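Local coordinates for protein cellulase CEL9M (Clostridium cellulolyticum, PDB 1IA6) that probably hydrolyses internal beta-1,4-glucosidic linkages in cellulose and related beta-glucans as a family 9 endoglucanase that carries calcium and zinc, at residues S156-A160 and D212-A216; Q205-D211 and W256-Y260; T163-L167 and W219-A223; W76-E80 and W215-W219. All coordinates share one frame; numbering follows the deposited sequence. Where two conformers were deposited one is given.

Contact 1 of 4, residues S156-A160 and D212-A216; sequences SETSA and DLAWA. With CA (calcium ion), chain B.
The side chains of E157 and D212 both leave their helices with CG beside the backbone N (chi1 -74° and -57°), and a second bend at chi2 of E157 carries its carboxylate across to that of D212. The two groups meet at roughly a right angle, their planes 80° apart, with OE2 of E157 2.5 Å from OD1 of D212. Oxygens this close imply that one acid is probably protonated and donates to the other. D212 is fixed on two further sides: its OD2 binds the calcium ion at 2.4 Å, and OD1 accepts from a water that is a calcium ligand. E157 thus stands in the second shell of the metal, its OE1 3.3 Å from NE1 of W215.

Further along, small residues let the helices close up. CB of A216 rests on the carbonyl O of S156 at 3.4 Å, the CA atoms of A160 and A216 lie 4.7 Å apart, and CB of A160 meets NE1 of W215. The hydroxyl of S156 is turned to S152 O of its own helix, with CD2 of L213 packed against it. One water donates both to OG of S159, which is bonded to A184 O, and to O of A216. Such close, nearly parallel pairing of helices 152-169 and 210-224 fits neighbouring inner helices of the (alpha/alpha)6 barrel of family 9 glycoside hydrolases, here edged by a calcium site.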
loop_
_atom_site.group_PDB
_atom_site.type_symbol
_atom_site.label_atom_id
_atom_site.label_comp_id
_atom_site.label_asym_id
_atom_site.label_seq_id
_atom_site.Cartn_x
_atom_site.Cartn_y
_atom_site.Cartn_z
ATOM N N SER A 156 1.136 13.156 5.738
ATOM C CA SER A 156 1.860 12.332 6.695
ATOM C C SER A 156 2.276 10.987 6.121
ATOM O O SER A 156 3.388 10.531 6.369
ATOM C CB SER A 156 1.026 12.122 7.963
ATOM O OG SER A 156 0.863 13.348 8.657
ATOM N N GLU A 157 1.398 10.344 5.358
ATOM C CA GLU A 157 1.769 9.061 4.777
ATOM C C GLU A 157 2.891 9.262 3.763
ATOM O O GLU A 157 3.798 8.437 3.657
ATOM C CB GLU A 157 0.567 8.387 4.112
ATOM C CG GLU A 157 -0.439 7.797 5.103
ATOM C CD GLU A 157 0.208 6.889 6.136
ATOM O OE1 GLU A 157 1.122 6.121 5.776
ATOM O OE2 GLU A 157 -0.206 6.931 7.313
ATOM N N THR A 158 2.833 10.367 3.025
ATOM C CA THR A 158 3.856 10.668 2.031
ATOM C C THR A 158 5.166 10.958 2.758
ATOM O O THR A 158 6.233 10.525 2.333
ATOM C CB THR A 158 3.443 11.879 1.166
ATOM O OG1 THR A 158 2.164 11.614 0.576
ATOM C CG2 THR A 158 4.454 12.120 0.054
ATOM N N SER A 159 5.074 11.680 3.870
ATOM C CA SER A 159 6.252 11.995 4.671
ATOM C C SER A 159 6.904 10.698 5.154
ATOM O O SER A 159 8.122 10.528 5.060
ATOM C CB SER A 159 5.855 12.858 5.874
ATOM O OG SER A 159 6.962 13.104 6.730
ATOM N N ALA A 160 6.090 9.780 5.670
ATOM C CA ALA A 160 6.607 8.510 6.171
ATOM C C ALA A 160 7.279 7.724 5.055
ATOM O O ALA A 160 8.332 7.128 5.259
ATOM C CB ALA A 160 5.477 7.684 6.792
ATOM N N ASP A 212 -2.068 9.143 11.225
ATOM C CA ASP A 212 -1.028 9.383 10.233
ATOM C C ASP A 212 0.064 10.321 10.749
ATOM O O ASP A 212 1.252 10.078 10.534
ATOM C CB ASP A 212 -1.676 9.931 8.962
ATOM C CG ASP A 212 -2.734 8.994 8.422
ATOM O OD1 ASP A 212 -2.371 7.988 7.779
ATOM O OD2 ASP A 212 -3.931 9.244 8.672
ATOM N N LEU A 213 -0.330 11.393 11.430
ATOM C CA LEU A 213 0.653 12.324 11.975
ATOM C C LEU A 213 1.576 11.618 12.963
ATOM O O LEU A 213 2.791 11.817 12.942
ATOM C CB LEU A 213 -0.042 13.491 12.682
ATOM C CG LEU A 213 -0.598 14.605 11.794
ATOM C CD1 LEU A 213 -1.440 15.551 12.638
ATOM C CD2 LEU A 213 0.547 15.361 11.131
ATOM N N ALA A 214 0.994 10.795 13.832
ATOM C CA ALA A 214 1.765 10.064 14.835
ATOM C C ALA A 214 2.729 9.109 14.144
ATOM O O ALA A 214 3.903 9.027 14.496
ATOM C CB ALA A 214 0.828 9.290 15.750
ATOM N N TRP A 215 2.215 8.385 13.158
ATOM C CA TRP A 215 3.002 7.437 12.377
ATOM C C TRP A 215 4.190 8.133 11.699
ATOM O O TRP A 215 5.330 7.680 11.813
ATOM C CB TRP A 215 2.066 6.775 11.351
ATOM C CG TRP A 215 2.696 6.027 10.214
ATOM C CD1 TRP A 215 2.716 6.410 8.899
ATOM C CD2 TRP A 215 3.286 4.718 10.255
ATOM N NE1 TRP A 215 3.268 5.420 8.122
ATOM C CE2 TRP A 215 3.627 4.372 8.927
ATOM C CE3 TRP A 215 3.555 3.805 11.283
ATOM C CZ2 TRP A 215 4.223 3.148 8.601
ATOM C CZ3 TRP A 215 4.149 2.586 10.956
ATOM C CH2 TRP A 215 4.474 2.271 9.624
ATOM N N ALA A 216 3.926 9.239 11.007
ATOM C CA ALA A 216 4.986 9.978 10.328
ATOM C C ALA A 216 6.011 10.497 11.332
ATOM O O ALA A 216 7.211 10.504 11.060
ATOM C CB ALA A 216 4.390 11.143 9.540
HETATM CA CA CA B . -5.982 8.027 8.886
HETATM O O HOH W 1 7.957 10.702 8.193
HETATM O O HOH W 2 -4.693 6.638 7.365
HETATM O O HOH W 3 -6.908 8.630 6.765
#

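Contact 2 of 4, residues Q205-D211 and W256-Y260; sequences QATSFGD and WDDMY. With CA (calcium ion), chain B; SO4 (sulfate ion), chain E.
The tightly packed part of the contact centres on D211 and Y260. CB of D211 sits over the centre of the Y260 ring, 3.3 Å from the centroid and almost on its normal, a CH-pi contact with the carboxylate nearly parallel to the ring. Chi1 of 52° holds CG of D211 between backbone N and carbonyl carbon, which aims both carboxylate oxygens at the calcium ion, OD2 at 2.5 Å and OD1 at a longer 2.8 Å. The anti lone pair of OD2 also accepts the backbone N-H of M259 at 2.8 Å, binding the 256-260 loop to the metal ligand. Just beyond, OD1 of D258 accepts from N of Y260 in an Asx turn at the start of helix 260-271.

Toward the exposed residues Q205 and T207 the packing thins and polar bonds take over. The carboxylate of D257 is held by both its oxygens: OD1 receives N of T207 at 2.8 Å and OD2 receives the T207 hydroxyl at 2.7 Å, each on the syn side. W256 touches Q205 O with its ring edge, while its NE1 donates at 3.0 Å to a sulfate ion, probably from the crystallisation liquor and also bound by R308.

S208 contributes both O and OG, D257 its backbone O, and D212 OD2 and two waters complete an eightfold ligand set: a calcium site that pins two loops leading into helices.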
loop_
_atom_site.group_PDB
_atom_site.type_symbol
_atom_site.label_atom_id
_atom_site.label_comp_id
_atom_site.label_asym_id
_atom_site.label_seq_id
_atom_site.Cartn_x
_atom_site.Cartn_y
_atom_site.Cartn_z
ATOM N N GLN A 205 -12.734 8.263 0.918
ATOM C CA GLN A 205 -13.224 9.158 1.956
ATOM C C GLN A 205 -12.512 8.865 3.273
ATOM O O GLN A 205 -12.784 7.858 3.927
ATOM C CB GLN A 205 -14.733 8.983 2.109
ATOM C CG GLN A 205 -15.508 9.488 0.904
ATOM C CD GLN A 205 -16.983 9.163 0.978
ATOM O OE1 GLN A 205 -17.400 8.037 0.698
ATOM N NE2 GLN A 205 -17.783 10.147 1.366
ATOM N N ALA A 206 -11.600 9.755 3.654
ATOM C CA ALA A 206 -10.819 9.586 4.876
ATOM C C ALA A 206 -11.576 10.036 6.117
ATOM O O ALA A 206 -12.449 10.905 6.047
ATOM C CB ALA A 206 -9.510 10.348 4.759
ATOM N N THR A 207 -11.220 9.456 7.259
ATOM C CA THR A 207 -11.890 9.775 8.512
ATOM C C THR A 207 -10.961 10.162 9.657
ATOM O O THR A 207 -11.427 10.635 10.694
ATOM C CB THR A 207 -12.725 8.580 8.998
ATOM O OG1 THR A 207 -11.853 7.484 9.305
ATOM C CG2 THR A 207 -13.710 8.144 7.925
ATOM N N SER A 208 -9.657 9.973 9.482
ATOM C CA SER A 208 -8.724 10.273 10.563
ATOM C C SER A 208 -7.359 10.734 10.082
ATOM O O SER A 208 -6.880 10.279 9.048
ATOM C CB SER A 208 -8.531 9.018 11.408
ATOM O OG SER A 208 -7.984 7.986 10.598
ATOM N N PHE A 209 -6.724 11.624 10.845
ATOM C CA PHE A 209 -5.390 12.091 10.481
ATOM C C PHE A 209 -4.410 12.024 11.655
ATOM O O PHE A 209 -3.198 12.050 11.457
ATOM C CB PHE A 209 -5.447 13.512 9.898
ATOM C CG PHE A 209 -5.915 14.558 10.867
ATOM C CD1 PHE A 209 -5.056 15.064 11.835
ATOM C CD2 PHE A 209 -7.220 15.036 10.811
ATOM C CE1 PHE A 209 -5.489 16.033 12.736
ATOM C CE2 PHE A 209 -7.663 16.005 11.709
ATOM C CZ PHE A 209 -6.796 16.502 12.671
ATOM N N GLY A 210 -4.934 11.921 12.873
ATOM C CA GLY A 210 -4.069 11.843 14.041
ATOM C C GLY A 210 -3.185 10.608 13.991
ATOM O O GLY A 210 -2.038 10.623 14.442
ATOM N N ASP A 211 -3.727 9.530 13.440
ATOM C CA ASP A 211 -2.986 8.285 13.306
ATOM C C ASP A 211 -1.810 8.480 12.347
ATOM O O ASP A 211 -0.688 8.051 12.620
ATOM C CB ASP A 211 -3.919 7.172 12.797
ATOM C CG ASP A 211 -4.688 7.568 11.538
ATOM O OD1 ASP A 211 -5.165 8.719 11.451
ATOM O OD2 ASP A 211 -4.836 6.717 10.637
ATOM N N TRP A 256 -5.306 2.056 4.312
ATOM C CA TRP A 256 -5.091 3.437 3.904
ATOM C C TRP A 256 -5.729 4.505 4.787
ATOM O O TRP A 256 -5.198 5.607 4.892
ATOM C CB TRP A 256 -5.517 3.649 2.439
ATOM C CG TRP A 256 -6.947 3.327 2.139
ATOM C CD1 TRP A 256 -7.443 2.137 1.690
ATOM C CD2 TRP A 256 -8.070 4.203 2.279
ATOM N NE1 TRP A 256 -8.809 2.218 1.543
ATOM C CE2 TRP A 256 -9.219 3.474 1.900
ATOM C CE3 TRP A 256 -8.219 5.534 2.694
ATOM C CZ2 TRP A 256 -10.504 4.033 1.922
ATOM C CZ3 TRP A 256 -9.495 6.090 2.716
ATOM C CH2 TRP A 256 -10.620 5.338 2.332
ATOM N N ASP A 257 -6.846 4.186 5.437
ATOM C CA ASP A 257 -7.529 5.170 6.279
ATOM C C ASP A 257 -7.243 5.052 7.772
ATOM O O ASP A 257 -7.339 6.036 8.502
ATOM C CB ASP A 257 -9.047 5.078 6.061
ATOM C CG ASP A 257 -9.814 6.180 6.779
ATOM O OD1 ASP A 257 -9.409 7.354 6.669
ATOM O OD2 ASP A 257 -10.830 5.876 7.442
ATOM N N ASP A 258 -6.883 3.855 8.220
ATOM C CA ASP A 258 -6.628 3.617 9.640
ATOM C C ASP A 258 -5.214 3.119 9.921
ATOM O O ASP A 258 -4.879 1.968 9.640
ATOM C CB ASP A 258 -7.670 2.617 10.167
ATOM C CG ASP A 258 -7.478 2.276 11.636
ATOM O OD1 ASP A 258 -6.729 2.987 12.336
ATOM O OD2 ASP A 258 -8.094 1.291 12.089
ATOM N N MET A 259 -4.385 3.997 10.478
ATOM C CA MET A 259 -3.009 3.645 10.800
ATOM C C MET A 259 -2.750 3.676 12.302
ATOM O O MET A 259 -1.603 3.760 12.735
ATOM C CB MET A 259 -2.040 4.597 10.087
ATOM C CG MET A 259 -1.934 4.359 8.587
ATOM S SD MET A 259 -1.233 2.742 8.213
ATOM C CE MET A 259 0.516 3.086 8.445
ATOM N N TYR A 260 -3.815 3.595 13.095
ATOM C CA TYR A 260 -3.677 3.616 14.548
ATOM C C TYR A 260 -2.897 2.442 15.125
ATOM O O TYR A 260 -2.140 2.616 16.079
ATOM C CB TYR A 260 -5.056 3.696 15.211
ATOM C CG TYR A 260 -5.630 5.091 15.191
ATOM C CD1 TYR A 260 -5.118 6.086 16.027
ATOM C CD2 TYR A 260 -6.644 5.439 14.300
ATOM C CE1 TYR A 260 -5.600 7.393 15.969
ATOM C CE2 TYR A 260 -7.130 6.743 14.235
ATOM C CZ TYR A 260 -6.603 7.711 15.070
ATOM O OH TYR A 260 -7.069 9.002 15.000
HETATM CA CA CA B . -5.982 8.027 8.886
HETATM S S SO4 E . -11.500 0.258 -0.484
HETATM O O1 SO4 E . -11.829 0.358 -1.922
HETATM O O2 SO4 E . -10.034 0.269 -0.320
HETATM O O3 SO4 E . -12.060 -1.000 0.054
HETATM O O4 SO4 E . -12.098 1.406 0.234
HETATM O O HOH W 2 -4.693 6.638 7.365
HETATM O O HOH W 3 -6.908 8.630 6.765
#

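Contact 3 of 4, residues T163-L167 and W219-A223; sequences TLMYL and WLYTA
Two groups grip the hydroxyl of T222, O of T218 one turn back in the same helix and NH2 of R266, while the CG2 branch of T222 faces CD1 of L167 at 4.2 Å. The contact lies between two helices of the (alpha/alpha)6 barrel, 152-169 and 210-224, which run side by side in the same general direction; the axes of segments 163-167 and 219-223 come within 9.7 Å at an angle of 27°. No hydrogen bond joins the two segments, and apolar branches fill the space between the backbones.

W219 is the broadest surface in the interface. CD2 of L164 lies over one face of its six-membered ring, 3.6 Å from the centroid and 13° off the normal, a CH-pi contact that sets the methyl squarely above the ring. CD1 of L167 reaches the same ring at CE3, 3.8 Å away, so that two leucines one turn apart line the indole. R266 makes a cation-pi interaction with the indole of W219, and Y79 meets its edge, which places the indole where several helices converge.

On the other flank, T163 points its methyl across the gap. Its chi1 of -60° sends CG2 across and turns OG1 back to S159 O, with CD2 of L220 alongside. CG2 presses on O of W219 at 3.4 Å, an oxygen already accepting from N of A223. The same methyl also reaches CB of A223. That CB is shared with Y166, whose ring atoms CD2 and CE2 each lie 3.8 Å from it.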
loop_
_atom_site.group_PDB
_atom_site.type_symbol
_atom_site.label_atom_id
_atom_site.label_comp_id
_atom_site.label_asym_id
_atom_site.label_seq_id
_atom_site.Cartn_x
_atom_site.Cartn_y
_atom_site.Cartn_z
ATOM N N THR A 163 10.640 9.342 4.447
ATOM C CA THR A 163 11.596 9.109 5.527
ATOM C C THR A 163 12.103 7.675 5.434
ATOM O O THR A 163 13.286 7.407 5.635
ATOM C CB THR A 163 10.951 9.318 6.905
ATOM O OG1 THR A 163 10.480 10.665 7.005
ATOM C CG2 THR A 163 11.971 9.057 8.023
ATOM N N LEU A 164 11.202 6.748 5.129
ATOM C CA LEU A 164 11.610 5.354 5.001
ATOM C C LEU A 164 12.566 5.205 3.823
ATOM O O LEU A 164 13.488 4.392 3.868
ATOM C CB LEU A 164 10.383 4.452 4.839
ATOM C CG LEU A 164 9.765 4.087 6.192
ATOM C CD1 LEU A 164 8.317 3.627 6.034
ATOM C CD2 LEU A 164 10.620 3.009 6.838
ATOM N N MET A 165 12.367 5.998 2.773
ATOM C CA MET A 165 13.269 5.918 1.629
ATOM C C MET A 165 14.651 6.410 2.069
ATOM O O MET A 165 15.674 5.843 1.681
ATOM C CB MET A 165 12.756 6.759 0.455
ATOM C CG MET A 165 13.559 6.544 -0.825
ATOM S SD MET A 165 13.589 4.795 -1.307
ATOM C CE MET A 165 14.031 4.909 -3.036
ATOM N N TYR A 166 14.684 7.463 2.883
ATOM C CA TYR A 166 15.960 7.972 3.379
ATOM C C TYR A 166 16.665 6.834 4.119
ATOM O O TYR A 166 17.844 6.569 3.894
ATOM C CB TYR A 166 15.742 9.144 4.341
ATOM C CG TYR A 166 16.925 9.423 5.247
ATOM C CD1 TYR A 166 18.084 10.025 4.755
ATOM C CD2 TYR A 166 16.897 9.049 6.594
ATOM C CE1 TYR A 166 19.194 10.244 5.583
ATOM C CE2 TYR A 166 18.000 9.263 7.432
ATOM C CZ TYR A 166 19.144 9.860 6.915
ATOM O OH TYR A 166 20.243 10.059 7.722
ATOM N N LEU A 167 15.925 6.154 4.989
ATOM C CA LEU A 167 16.481 5.052 5.772
ATOM C C LEU A 167 16.916 3.867 4.914
ATOM O O LEU A 167 17.933 3.237 5.198
ATOM C CB LEU A 167 15.463 4.584 6.814
ATOM C CG LEU A 167 15.117 5.609 7.901
ATOM C CD1 LEU A 167 13.898 5.146 8.694
ATOM C CD2 LEU A 167 16.323 5.805 8.811
ATOM N N TRP A 219 8.658 7.936 12.484
ATOM C CA TRP A 219 9.718 7.695 11.511
ATOM C C TRP A 219 10.725 8.841 11.496
ATOM O O TRP A 219 11.926 8.615 11.365
ATOM C CB TRP A 219 9.128 7.459 10.117
ATOM C CG TRP A 219 8.511 6.101 10.023
ATOM C CD1 TRP A 219 7.184 5.805 9.899
ATOM C CD2 TRP A 219 9.193 4.847 10.148
ATOM N NE1 TRP A 219 6.997 4.444 9.947
ATOM C CE2 TRP A 219 8.213 3.831 10.100
ATOM C CE3 TRP A 219 10.540 4.482 10.301
ATOM C CZ2 TRP A 219 8.535 2.472 10.200
ATOM C CZ3 TRP A 219 10.861 3.130 10.403
ATOM C CH2 TRP A 219 9.860 2.141 10.352
ATOM N N LEU A 220 10.244 10.070 11.640
ATOM C CA LEU A 220 11.156 11.204 11.665
ATOM C C LEU A 220 12.050 11.087 12.895
ATOM O O LEU A 220 13.202 11.519 12.875
ATOM C CB LEU A 220 10.374 12.522 11.659
ATOM C CG LEU A 220 9.909 12.901 10.244
ATOM C CD1 LEU A 220 8.855 13.994 10.297
ATOM C CD2 LEU A 220 11.113 13.341 9.425
ATOM N N TYR A 221 11.530 10.491 13.966
ATOM C CA TYR A 221 12.341 10.305 15.166
ATOM C C TYR A 221 13.440 9.283 14.871
ATOM O O TYR A 221 14.606 9.499 15.185
ATOM C CB TYR A 221 11.501 9.794 16.338
ATOM C CG TYR A 221 12.355 9.419 17.533
ATOM C CD1 TYR A 221 13.029 10.397 18.265
ATOM C CD2 TYR A 221 12.530 8.084 17.898
ATOM C CE1 TYR A 221 13.862 10.051 19.336
ATOM C CE2 TYR A 221 13.359 7.727 18.963
ATOM C CZ TYR A 221 14.021 8.713 19.676
ATOM O OH TYR A 221 14.838 8.363 20.728
ATOM N N THR A 222 13.059 8.163 14.270
ATOM C CA THR A 222 14.023 7.120 13.945
ATOM C C THR A 222 15.152 7.652 13.055
ATOM O O THR A 222 16.307 7.259 13.200
ATOM C CB THR A 222 13.339 5.938 13.228
ATOM O OG1 THR A 222 12.347 5.367 14.092
ATOM C CG2 THR A 222 14.361 4.867 12.858
ATOM N N ALA A 223 14.816 8.562 12.149
ATOM C CA ALA A 223 15.810 9.113 11.238
ATOM C C ALA A 223 16.646 10.255 11.806
ATOM O O ALA A 223 17.796 10.425 11.412
ATOM C CB ALA A 223 15.129 9.577 9.950
#

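Contact 4 of 4, residues W76-E80 and W215-W219; sequences WSLYE and WAATW
W76 receives two tryptophans of the facing helix on one side of its indole. The CH2 corner of W215 points down onto the six-membered ring in a T-shaped contact, 3.7 Å from CE3 of W76, the planes 75° apart. W219 comes in over the five-membered end as an offset edge-to-face pair, its CZ2 lying 3.4 Å from CD1 of W76. Farther along the same edge of W219, CZ3 lies over the face of Y79 with the planes at 89°, while CH2 touches both W76 and Y79, 3.7 Å from CD2 of Y79.

A second shell sets these rings. NE1 of W76 donates to OE2 of E80 at 3.0 Å, a tilted bond that would limit rotation of the indole, and the other oxygen of E80 forms a salt bridge with K322. Within the facing helix, NE1 of W219 lies 3.2 Å above the plane of the W215 ring, toward its rim, in an edge-to-face relation. The hydroxyl of T218 donates to O of W215 at 2.8 Å, next to backbone bonds that are weak at this turn.

Farther out, M315 and V319 of helix 306-323 pack on W76. The axes of segments 76-80 and 215-219 approach no closer than 14.7 Å, and it is the rings that span the distance: an aromatic cluster linking helices 64-80 and 210-224 in the buried interior of the (alpha/alpha)6 barrel.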
loop_
_atom_site.group_PDB
_atom_site.type_symbol
_atom_site.label_atom_id
_atom_site.label_comp_id
_atom_site.label_asym_id
_atom_site.label_seq_id
_atom_site.Cartn_x
_atom_site.Cartn_y
_atom_site.Cartn_z
ATOM N N TRP A 76 8.270 0.150 4.693
ATOM C CA TRP A 76 8.330 -0.462 6.014
ATOM C C TRP A 76 8.739 -1.930 5.885
ATOM O O TRP A 76 9.517 -2.437 6.695
ATOM C CB TRP A 76 6.964 -0.343 6.709
ATOM C CG TRP A 76 6.966 -0.699 8.171
ATOM C CD1 TRP A 76 8.033 -0.670 9.021
ATOM C CD2 TRP A 76 5.832 -1.075 8.966
ATOM N NE1 TRP A 76 7.638 -1.002 10.294
ATOM C CE2 TRP A 76 6.292 -1.256 10.290
ATOM C CE3 TRP A 76 4.473 -1.273 8.687
ATOM C CZ2 TRP A 76 5.441 -1.628 11.336
ATOM C CZ3 TRP A 76 3.624 -1.645 9.731
ATOM C CH2 TRP A 76 4.114 -1.817 11.038
ATOM N N SER A 77 8.218 -2.592 4.858
ATOM C CA SER A 77 8.522 -3.997 4.610
ATOM C C SER A 77 10.020 -4.203 4.399
ATOM O O SER A 77 10.621 -5.116 4.967
ATOM C CB SER A 77 7.763 -4.491 3.372
ATOM O OG SER A 77 6.364 -4.297 3.510
ATOM N N LEU A 78 10.617 -3.343 3.581
ATOM C CA LEU A 78 12.043 -3.431 3.277
ATOM C C LEU A 78 12.887 -3.111 4.510
ATOM O O LEU A 78 13.914 -3.743 4.758
ATOM C CB LEU A 78 12.400 -2.466 2.145
ATOM C CG LEU A 78 13.850 -2.479 1.646
ATOM C CD1 LEU A 78 14.201 -3.861 1.111
ATOM C CD2 LEU A 78 14.018 -1.431 0.559
ATOM N N TYR A 79 12.444 -2.123 5.278
ATOM C CA TYR A 79 13.150 -1.706 6.483
ATOM C C TYR A 79 13.175 -2.788 7.560
ATOM O O TYR A 79 14.211 -3.038 8.176
ATOM C CB TYR A 79 12.502 -0.442 7.057
ATOM C CG TYR A 79 13.192 0.095 8.295
ATOM C CD1 TYR A 79 14.389 0.801 8.199
ATOM C CD2 TYR A 79 12.647 -0.109 9.561
ATOM C CE1 TYR A 79 15.027 1.295 9.339
ATOM C CE2 TYR A 79 13.274 0.377 10.704
ATOM C CZ TYR A 79 14.461 1.079 10.585
ATOM O OH TYR A 79 15.075 1.574 11.712
ATOM N N GLU A 80 12.034 -3.432 7.786
ATOM C CA GLU A 80 11.927 -4.464 8.817
ATOM C C GLU A 80 12.413 -5.854 8.411
ATOM O O GLU A 80 12.919 -6.601 9.250
ATOM C CB GLU A 80 10.475 -4.591 9.289
ATOM C CG GLU A 80 9.861 -3.322 9.871
ATOM C CD GLU A 80 10.404 -2.957 11.245
ATOM O OE1 GLU A 80 11.075 -3.797 11.882
ATOM O OE2 GLU A 80 10.141 -1.824 11.698
ATOM N N TRP A 215 2.215 8.385 13.158
ATOM C CA TRP A 215 3.002 7.437 12.377
ATOM C C TRP A 215 4.190 8.133 11.699
ATOM O O TRP A 215 5.330 7.680 11.813
ATOM C CB TRP A 215 2.066 6.775 11.351
ATOM C CG TRP A 215 2.696 6.027 10.214
ATOM C CD1 TRP A 215 2.716 6.410 8.899
ATOM C CD2 TRP A 215 3.286 4.718 10.255
ATOM N NE1 TRP A 215 3.268 5.420 8.122
ATOM C CE2 TRP A 215 3.627 4.372 8.927
ATOM C CE3 TRP A 215 3.555 3.805 11.283
ATOM C CZ2 TRP A 215 4.223 3.148 8.601
ATOM C CZ3 TRP A 215 4.149 2.586 10.956
ATOM C CH2 TRP A 215 4.474 2.271 9.624
ATOM N N ALA A 216 3.926 9.239 11.007
ATOM C CA ALA A 216 4.986 9.978 10.328
ATOM C C ALA A 216 6.011 10.497 11.332
ATOM O O ALA A 216 7.211 10.504 11.060
ATOM C CB ALA A 216 4.390 11.143 9.540
ATOM N N ALA A 217 5.526 10.922 12.494
ATOM C CA ALA A 217 6.391 11.443 13.543
ATOM C C ALA A 217 7.352 10.383 14.081
ATOM O O ALA A 217 8.515 10.681 14.347
ATOM C CB ALA A 217 5.542 12.014 14.683
ATOM N N THR A 218 6.881 9.146 14.236
ATOM C CA THR A 218 7.762 8.101 14.751
ATOM C C THR A 218 8.912 7.824 13.784
ATOM O O THR A 218 10.024 7.520 14.214
ATOM C CB THR A 218 7.014 6.770 15.042
ATOM O OG1 THR A 218 6.553 6.184 13.820
ATOM C CG2 THR A 218 5.831 7.013 15.977
ATOM N N TRP A 219 8.658 7.936 12.484
ATOM C CA TRP A 219 9.718 7.695 11.511
ATOM C C TRP A 219 10.725 8.841 11.496
ATOM O O TRP A 219 11.926 8.615 11.365
ATOM C CB TRP A 219 9.128 7.459 10.117
ATOM C CG TRP A 219 8.511 6.101 10.023
ATOM C CD1 TRP A 219 7.184 5.805 9.899
ATOM C CD2 TRP A 219 9.193 4.847 10.148
ATOM N NE1 TRP A 219 6.997 4.444 9.947
ATOM C CE2 TRP A 219 8.213 3.831 10.100
ATOM C CE3 TRP A 219 10.540 4.482 10.301
ATOM C CZ2 TRP A 219 8.535 2.472 10.200
ATOM C CZ3 TRP A 219 10.861 3.130 10.403
ATOM C CH2 TRP A 219 9.860 2.141 10.352
#

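From the N terminus, helix 64-80 comes first, and contact 4 brings its last turn to helix 210-224 across 134 intervening residues, the longest closure of the four. Contacts 1 and 3 each close a 51-residue loop between helices 152-169 and 210-224; being in step along two roughly parallel helices, they cross each other. Contact 2 joins the start of helix 210-224 to the loop before helix 260-271 and crosses all the others. Helix 210-224 therefore serves every contact, from the calcium ion at its beginning to its C-terminal turns. M259 of contact 2 packs on E157 and W215, while W215 and W219 carry contacts 1 and 3 into contact 4.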